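Local atomic coordinates of acetaldehyde dehydrogenase (Acetylating) (PDB entry 5J78), a protein that probably catalyses the reversible, NAD-dependent conversion of acetaldehyde and coenzyme A to acetyl-CoA, as an acetylating aldehyde dehydrogenase. Residues Asn122-Val134 with His459-Arg471. Residues are numbered along the deposited sequence; the frame is centred on the assembly and turned at random.
Sequences NRVWEIAQPVGIV and HLFNIKRVAFGVR
W125 and F468 both set CG anti to their own carbonyl carbon (chi1 -49° and -70°), and this brings their rings together on the same face of the sheet. The edge of F468 meets the face of W125 in a T-shaped stack, with ring centroids 5.5 Å apart. F468 CD2 also lies over one face of the R123 guanidinium, 4.0 Å from R123 NH2. With an alanine in place of F468, the W125 face and the R123 guanidinium would probably lose the aromatic ring they share. Next along this face, V466 CG2 packs tightly on I127 CD1 at 3.5 Å. K464 bends at chi3 (-58°), and its CE rests 3.7 Å from I127 CG2. K464 NZ gives Q129 OE1 a weak hydrogen bond of 3.3 Å, and a water bridges the two. The stronger partner of K464 NZ is K413 O of the second subunit. Strands 124-130 and 461-468 form a regular antiparallel ladder, consistent with the oligomerisation arm of the aldehyde dehydrogenase family. Residues 465-468 run parallel to a strand of the second subunit, which extends the sheet into that chain. On the other face, I463 CG2 sits over the centre of the R465 guanidinium and 3.8 Å from E126 CB. A water joins E126 OE2 to R465 NE; E126 also salt-bridges R117, and R465 salt-bridges D453 of the second subunit. A128 CB touches F461 CD2 at 3.7 Å.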
ATOM      1  N   ASN A 122     -48.632   4.101   8.965  1.00 27.54           N
ATOM      2  CA  ASN A 122     -47.370   4.336   9.664  1.00 28.06           C
ATOM      3  C   ASN A 122     -46.885   5.785   9.551  1.00 17.27           C
ATOM      4  O   ASN A 122     -45.916   6.157  10.189  1.00 21.95           O
ATOM      5  CB  ASN A 122     -46.291   3.384   9.126  1.00 28.43           C
ATOM      6  CG  ASN A 122     -46.587   1.940   9.459  1.00 44.68           C
ATOM      7  OD1 ASN A 122     -47.097   1.639  10.538  1.00 42.11           O
ATOM      8  ND2 ASN A 122     -46.292   1.037   8.528  1.00 44.60           N
ATOM      9  N   ARG A 123     -47.566   6.571   8.721  1.00 16.66           N
ATOM     10  CA  ARG A 123     -47.233   7.983   8.455  1.00 21.34           C
ATOM     11  C   ARG A 123     -45.786   8.162   7.963  1.00 18.60           C
ATOM     12  O   ARG A 123     -44.987   8.881   8.566  1.00 16.62           O
ATOM     13  CB  ARG A 123     -47.497   8.837   9.702  1.00 19.10           C
ATOM     14  CG  ARG A 123     -48.952   8.802  10.178  1.00 24.78           C
ATOM     15  CD  ARG A 123     -49.280   9.954  11.130  1.00 27.96           C
ATOM     16  NE  ARG A 123     -49.485  11.205  10.406  1.00 34.43           N
ATOM     17  CZ  ARG A 123     -49.680  12.386  10.986  1.00 26.61           C
ATOM     18  NH1 ARG A 123     -49.691  12.499  12.308  1.00 30.30           N
ATOM     19  NH2 ARG A 123     -49.849  13.467  10.246  1.00 35.47           N
ATOM     20  N   VAL A 124     -45.494   7.522   6.829  1.00 19.10           N
ATOM     21  CA  VAL A 124     -44.174   7.493   6.213  1.00 14.74           C
ATOM     22  C   VAL A 124     -44.333   7.580   4.700  1.00 21.24           C
ATOM     23  O   VAL A 124     -45.083   6.785   4.120  1.00 19.91           O
ATOM     24  CB  VAL A 124     -43.392   6.182   6.533  1.00 23.90           C
ATOM     25  CG1 VAL A 124     -42.057   6.120   5.735  1.00 23.68           C
ATOM     26  CG2 VAL A 124     -43.140   6.038   8.008  1.00 23.21           C
ATOM     27  N   TRP A 125     -43.650   8.539   4.073  1.00 16.08           N
ATOM     28  CA  TRP A 125     -43.526   8.587   2.610  1.00 19.68           C
ATOM     29  C   TRP A 125     -42.149   8.043   2.229  1.00 25.07           C
ATOM     30  O   TRP A 125     -41.145   8.370   2.877  1.00 22.90           O
ATOM     31  CB  TRP A 125     -43.648  10.012   2.049  1.00 24.02           C
ATOM     32  CG  TRP A 125     -44.792  10.804   2.519  1.00 36.32           C
ATOM     33  CD1 TRP A 125     -45.969  10.336   3.025  1.00 31.61           C
ATOM     34  CD2 TRP A 125     -44.881  12.233   2.536  1.00 27.61           C
ATOM     35  NE1 TRP A 125     -46.784  11.387   3.354  1.00 30.90           N
ATOM     36  CE2 TRP A 125     -46.144  12.562   3.065  1.00 34.07           C
ATOM     37  CE3 TRP A 125     -44.015  13.266   2.154  1.00 22.61           C
ATOM     38  CZ2 TRP A 125     -46.567  13.881   3.220  1.00 33.40           C
ATOM     39  CZ3 TRP A 125     -44.436  14.580   2.305  1.00 26.26           C
ATOM     40  CH2 TRP A 125     -45.699  14.875   2.834  1.00 34.34           C
ATOM     41  N   GLU A 126     -42.103   7.238   1.176  1.00 21.51           N
ATOM     42  CA  GLU A 126     -40.840   6.795   0.590  1.00 22.93           C
ATOM     43  C   GLU A 126     -40.522   7.587  -0.661  1.00 20.85           C
ATOM     44  O   GLU A 126     -41.356   7.691  -1.569  1.00 24.40           O
ATOM     45  CB  GLU A 126     -40.890   5.317   0.247  1.00 19.23           C
ATOM     46  CG  GLU A 126     -41.181   4.393   1.389  1.00 23.02           C
ATOM     47  CD  GLU A 126     -41.101   2.920   0.941  1.00 35.97           C
ATOM     48  OE1 GLU A 126     -40.999   2.678  -0.281  1.00 36.69           O
ATOM     49  OE2 GLU A 126     -41.129   2.018   1.798  1.00 32.61           O
ATOM     50  N   ILE A 127     -39.320   8.155  -0.694  1.00 21.26           N
ATOM     51  CA  ILE A 127     -38.844   8.916  -1.838  1.00 19.33           C
ATOM     52  C   ILE A 127     -37.722   8.121  -2.503  1.00 26.39           C
ATOM     53  O   ILE A 127     -36.801   7.663  -1.820  1.00 19.54           O
ATOM     54  CB  ILE A 127     -38.311  10.295  -1.439  1.00 23.51           C
ATOM     55  CG1 ILE A 127     -39.377  11.116  -0.711  1.00 26.69           C
ATOM     56  CG2 ILE A 127     -37.823  11.060  -2.655  1.00 19.58           C
ATOM     57  CD1 ILE A 127     -38.769  12.309   0.018  1.00 24.38           C
ATOM     58  N   ALA A 128     -37.808   7.944  -3.818  1.00 20.39           N
ATOM     59  CA  ALA A 128     -36.735   7.303  -4.574  1.00 20.43           C
ATOM     60  C   ALA A 128     -35.608   8.299  -4.780  1.00 22.85           C
ATOM     61  O   ALA A 128     -35.828   9.418  -5.253  1.00 22.27           O
ATOM     62  CB  ALA A 128     -37.242   6.780  -5.906  1.00 24.13           C
ATOM     63  N   GLN A 129     -34.402   7.891  -4.403  1.00 20.76           N
ATOM     64  CA  GLN A 129     -33.221   8.742  -4.508  1.00 20.20           C
ATOM     65  C   GLN A 129     -32.108   8.068  -5.325  1.00 19.84           C
ATOM     66  O   GLN A 129     -31.536   7.077  -4.882  1.00 18.62           O
ATOM     67  CB  GLN A 129     -32.686   9.088  -3.115  1.00 19.85           C
ATOM     68  CG  GLN A 129     -31.467  10.003  -3.134  1.00 22.69           C
ATOM     69  CD  GLN A 129     -31.794  11.363  -3.762  1.00 45.40           C
ATOM     70  OE1 GLN A 129     -32.779  12.017  -3.398  1.00 37.71           O
ATOM     71  NE2 GLN A 129     -30.984  11.776  -4.723  1.00 34.24           N
ATOM     72  N   PRO A 130     -31.776   8.627  -6.502  1.00 13.42           N
ATOM     73  CA  PRO A 130     -30.702   8.035  -7.315  1.00 19.46           C
ATOM     74  C   PRO A 130     -29.357   7.984  -6.593  1.00 13.86           C
ATOM     75  O   PRO A 130     -29.035   8.920  -5.875  1.00 17.92           O
ATOM     76  CB  PRO A 130     -30.605   8.984  -8.517  1.00 18.82           C
ATOM     77  CG  PRO A 130     -31.852   9.717  -8.542  1.00 19.74           C
ATOM     78  CD  PRO A 130     -32.297   9.857  -7.117  1.00 19.59           C
ATOM     79  N   VAL A 131     -28.578   6.933  -6.809  1.00 10.44           N
ATOM     80  CA  VAL A 131     -27.273   6.824  -6.179  1.00 16.16           C
ATOM     81  C   VAL A 131     -26.270   7.789  -6.772  1.00 21.40           C
ATOM     82  O   VAL A 131     -25.282   8.123  -6.116  1.00 18.18           O
ATOM     83  CB  VAL A 131     -26.692   5.411  -6.277  1.00 12.05           C
ATOM     84  CG1 VAL A 131     -27.529   4.458  -5.458  1.00 18.71           C
ATOM     85  CG2 VAL A 131     -26.567   4.943  -7.741  1.00 19.68           C
ATOM     86  N   GLY A 132     -26.523   8.219  -8.009  1.00 18.60           N
ATOM     87  CA  GLY A 132     -25.694   9.213  -8.667  1.00 20.65           C
ATOM     88  C   GLY A 132     -24.973   8.700  -9.911  1.00 19.21           C
ATOM     89  O   GLY A 132     -25.544   8.666 -11.013  1.00 21.06           O
ATOM     90  N   ILE A 133     -23.698   8.360  -9.753  1.00 15.10           N
ATOM     91  CA  ILE A 133     -22.890   7.844 -10.868  1.00 17.79           C
ATOM     92  C   ILE A 133     -22.464   6.424 -10.563  1.00 16.80           C
ATOM     93  O   ILE A 133     -21.821   6.168  -9.534  1.00 17.95           O
ATOM     94  CB  ILE A 133     -21.624   8.687 -11.118  1.00 15.92           C
ATOM     95  CG1 ILE A 133     -22.001  10.145 -11.335  1.00 19.99           C
ATOM     96  CG2 ILE A 133     -20.823   8.122 -12.323  1.00 14.93           C
ATOM     97  CD1 ILE A 133     -20.796  11.061 -11.463  1.00 23.64           C
ATOM     98  N   VAL A 134     -22.831   5.517 -11.458  1.00 18.06           N
ATOM     99  CA  VAL A 134     -22.479   4.103 -11.343  1.00 12.76           C
ATOM    100  C   VAL A 134     -21.264   3.809 -12.206  1.00 13.16           C
ATOM    101  O   VAL A 134     -21.170   4.285 -13.348  1.00 11.63           O
ATOM    102  CB  VAL A 134     -23.641   3.171 -11.768  1.00 15.96           C
ATOM    103  CG1 VAL A 134     -23.246   1.667 -11.600  1.00 17.01           C
ATOM    104  CG2 VAL A 134     -24.893   3.485 -10.960  1.00 16.95           C
ATOM    105  N   HIS A 459     -31.664  -1.865  -6.872  1.00 15.82           N
ATOM    106  CA  HIS A 459     -30.345  -1.785  -6.241  1.00 18.69           C
ATOM    107  C   HIS A 459     -29.633  -0.464  -6.557  1.00 23.45           C
ATOM    108  O   HIS A 459     -28.601  -0.152  -5.945  1.00 21.46           O
ATOM    109  CB  HIS A 459     -29.479  -2.984  -6.661  1.00 12.73           C
ATOM    110  CG  HIS A 459     -30.031  -4.297  -6.202  1.00 23.26           C
ATOM    111  ND1 HIS A 459     -30.767  -5.125  -7.023  1.00 19.85           N
ATOM    112  CD2 HIS A 459     -30.012  -4.895  -4.984  1.00 18.36           C
ATOM    113  CE1 HIS A 459     -31.154  -6.188  -6.343  1.00 20.84           C
ATOM    114  NE2 HIS A 459     -30.701  -6.079  -5.104  1.00 21.18           N
ATOM    115  N   LEU A 460     -30.199   0.324  -7.472  1.00 12.18           N
ATOM    116  CA  LEU A 460     -29.560   1.572  -7.895  1.00 14.42           C
ATOM    117  C   LEU A 460     -30.303   2.862  -7.520  1.00 14.70           C
ATOM    118  O   LEU A 460     -30.022   3.915  -8.092  1.00 15.22           O
ATOM    119  CB  LEU A 460     -29.337   1.531  -9.414  1.00 12.66           C
ATOM    120  CG  LEU A 460     -28.423   0.398  -9.861  1.00 15.95           C
ATOM    121  CD1 LEU A 460     -28.204   0.471 -11.378  1.00 24.72           C
ATOM    122  CD2 LEU A 460     -27.094   0.418  -9.139  1.00 13.79           C
ATOM    123  N   PHE A 461     -31.234   2.796  -6.571  1.00 13.21           N
ATOM    124  CA  PHE A 461     -31.666   4.000  -5.868  1.00 19.91           C
ATOM    125  C   PHE A 461     -31.855   3.685  -4.398  1.00 18.06           C
ATOM    126  O   PHE A 461     -32.204   2.569  -4.019  1.00 19.12           O
ATOM    127  CB  PHE A 461     -32.944   4.623  -6.457  1.00 15.07           C
ATOM    128  CG  PHE A 461     -34.165   3.715  -6.443  1.00 16.62           C
ATOM    129  CD1 PHE A 461     -34.387   2.794  -7.458  1.00 25.29           C
ATOM    130  CD2 PHE A 461     -35.109   3.816  -5.436  1.00 19.86           C
ATOM    131  CE1 PHE A 461     -35.535   1.958  -7.442  1.00 18.53           C
ATOM    132  CE2 PHE A 461     -36.242   3.000  -5.420  1.00 17.22           C
ATOM    133  CZ  PHE A 461     -36.452   2.070  -6.410  1.00 18.36           C
ATOM    134  N   ASN A 462     -31.531   4.680  -3.582  1.00 20.79           N
ATOM    135  CA  ASN A 462     -31.761   4.632  -2.141  1.00 17.47           C
ATOM    136  C   ASN A 462     -33.188   5.025  -1.849  1.00 21.91           C
ATOM    137  O   ASN A 462     -33.793   5.758  -2.630  1.00 19.51           O
ATOM    138  CB  ASN A 462     -30.805   5.577  -1.416  1.00 16.94           C
ATOM    139  CG  ASN A 462     -29.337   5.232  -1.651  1.00 15.00           C
ATOM    140  OD1 ASN A 462     -28.512   6.110  -1.934  1.00 23.83           O
ATOM    141  ND2 ASN A 462     -29.002   3.967  -1.521  1.00 16.72           N
ATOM    142  N   ILE A 463     -33.732   4.552  -0.732  1.00 19.30           N
ATOM    143  CA  ILE A 463     -35.029   5.032  -0.282  1.00 16.54           C
ATOM    144  C   ILE A 463     -34.818   6.017   0.869  1.00 19.23           C
ATOM    145  O   ILE A 463     -34.158   5.691   1.864  1.00 22.12           O
ATOM    146  CB  ILE A 463     -35.947   3.856   0.127  1.00 19.86           C
ATOM    147  CG1 ILE A 463     -36.324   3.076  -1.135  1.00 25.28           C
ATOM    148  CG2 ILE A 463     -37.226   4.374   0.774  1.00 22.71           C
ATOM    149  CD1 ILE A 463     -36.917   1.730  -0.910  1.00 34.09           C
ATOM    150  N   LYS A 464     -35.327   7.241   0.686  1.00 18.60           N
ATOM    151  CA  LYS A 464     -35.427   8.227   1.752  1.00 16.05           C
ATOM    152  C   LYS A 464     -36.811   8.136   2.380  1.00 21.44           C
ATOM    153  O   LYS A 464     -37.812   7.986   1.668  1.00 19.81           O
ATOM    154  CB  LYS A 464     -35.182   9.639   1.213  1.00 17.80           C
ATOM    155  CG  LYS A 464     -33.873   9.811   0.425  1.00 14.76           C
ATOM    156  CD  LYS A 464     -33.609  11.261   0.039  1.00 22.23           C
ATOM    157  CE  LYS A 464     -34.748  11.872  -0.794  1.00 23.46           C
ATOM    158  NZ  LYS A 464     -34.551  13.342  -0.998  1.00 24.22           N
ATOM    159  N   ARG A 465     -36.882   8.214   3.707  1.00 13.81           N
ATOM    160  CA  ARG A 465     -38.170   8.074   4.392  1.00 19.99           C
ATOM    161  C   ARG A 465     -38.554   9.357   5.125  1.00 19.86           C
ATOM    162  O   ARG A 465     -37.845   9.818   6.020  1.00 18.12           O
ATOM    163  CB  ARG A 465     -38.119   6.875   5.339  1.00 18.89           C
ATOM    164  CG  ARG A 465     -37.865   5.570   4.566  1.00 24.28           C
ATOM    165  CD  ARG A 465     -37.481   4.422   5.452  1.00 23.30           C
ATOM    166  NE  ARG A 465     -37.550   3.134   4.747  1.00 24.11           N
ATOM    167  CZ  ARG A 465     -36.512   2.527   4.167  1.00 22.77           C
ATOM    168  NH1 ARG A 465     -35.303   3.074   4.181  1.00 16.96           N
ATOM    169  NH2 ARG A 465     -36.683   1.357   3.564  1.00 21.91           N
ATOM    170  N   VAL A 466     -39.652   9.956   4.684  1.00 18.06           N
ATOM    171  CA  VAL A 466     -40.251  11.095   5.365  1.00 18.24           C
ATOM    172  C   VAL A 466     -41.201  10.561   6.428  1.00 17.36           C
ATOM    173  O   VAL A 466     -42.222   9.960   6.096  1.00 19.17           O
ATOM    174  CB  VAL A 466     -41.013  11.995   4.394  1.00 17.83           C
ATOM    175  CG1 VAL A 466     -41.570  13.230   5.128  1.00 18.00           C
ATOM    176  CG2 VAL A 466     -40.110  12.403   3.206  1.00 20.55           C
ATOM    177  N   ALA A 467     -40.879  10.770   7.699  1.00 14.82           N
ATOM    178  CA  ALA A 467     -41.585  10.068   8.768  1.00 14.19           C
ATOM    179  C   ALA A 467     -42.044  11.002   9.858  1.00 16.44           C
ATOM    180  O   ALA A 467     -41.259  11.789  10.386  1.00 17.09           O
ATOM    181  CB  ALA A 467     -40.690   8.969   9.355  1.00 16.28           C
ATOM    182  N   PHE A 468     -43.323  10.906  10.205  1.00 18.42           N
ATOM    183  CA  PHE A 468     -43.935  11.886  11.096  1.00 23.19           C
ATOM    184  C   PHE A 468     -43.901  11.381  12.529  1.00 15.58           C
ATOM    185  O   PHE A 468     -43.973  10.177  12.786  1.00 15.90           O
ATOM    186  CB  PHE A 468     -45.389  12.172  10.693  1.00 19.00           C
ATOM    187  CG  PHE A 468     -45.542  12.930   9.404  1.00 22.96           C
ATOM    188  CD1 PHE A 468     -45.274  12.319   8.180  1.00 28.27           C
ATOM    189  CD2 PHE A 468     -46.004  14.243   9.414  1.00 27.03           C
ATOM    190  CE1 PHE A 468     -45.433  13.017   6.979  1.00 26.20           C
ATOM    191  CE2 PHE A 468     -46.174  14.951   8.219  1.00 26.59           C
ATOM    192  CZ  PHE A 468     -45.890  14.327   6.995  1.00 22.75           C
ATOM    193  N   GLY A 469     -43.811  12.301  13.469  1.00 15.95           N
ATOM    194  CA  GLY A 469     -43.972  11.949  14.875  1.00 19.35           C
ATOM    195  C   GLY A 469     -45.282  11.223  15.158  1.00 21.97           C
ATOM    196  O   GLY A 469     -46.357  11.732  14.853  1.00 21.29           O
ATOM    197  N   VAL A 470     -45.185  10.022  15.730  1.00 21.10           N
ATOM    198  CA  VAL A 470     -46.364   9.234  16.075  1.00 15.68           C
ATOM    199  C   VAL A 470     -46.297   8.688  17.513  1.00 18.32           C
ATOM    200  O   VAL A 470     -47.226   8.050  17.975  1.00 26.55           O
ATOM    201  CB  VAL A 470     -46.554   8.011  15.108  1.00 23.32           C
ATOM    202  CG1 VAL A 470     -46.726   8.456  13.672  1.00 22.24           C
ATOM    203  CG2 VAL A 470     -45.382   7.065  15.196  1.00 28.85           C
ATOM    204  N   ARG A 471     -45.186   8.908  18.204  1.00 21.40           N
ATOM    205  CA  ARG A 471     -45.008   8.388  19.563  1.00 21.93           C
ATOM    206  C   ARG A 471     -44.271   9.425  20.394  1.00 25.89           C
ATOM    207  O   ARG A 471     -43.524  10.240  19.840  1.00 20.65           O
ATOM    208  CB  ARG A 471     -44.211   7.062  19.568  1.00 26.68           C
ATOM    209  CG  ARG A 471     -45.014   5.802  19.256  1.00 27.49           C
ATOM    210  CD  ARG A 471     -44.145   4.547  19.335  1.00 19.02           C
ATOM    211  NE  ARG A 471     -43.057   4.549  18.347  1.00 29.64           N
ATOM    212  CZ  ARG A 471     -43.190   4.248  17.055  1.00 25.38           C
ATOM    213  NH1 ARG A 471     -44.369   3.918  16.546  1.00 22.00           N
ATOM    214  NH2 ARG A 471     -42.131   4.278  16.262  1.00 26.17           N
TER
HETATM  215  O   HOH W   1     -43.763   7.786  11.391  1.00 13.64           O
HETATM  216  O   HOH W   2     -49.311  11.123  14.532  1.00 41.13           O
HETATM  217  O   HOH W   3     -40.353   2.320   4.262  1.00 36.00           O
HETATM  218  O   HOH W   4     -31.870  14.293  -2.555  1.00 37.23           O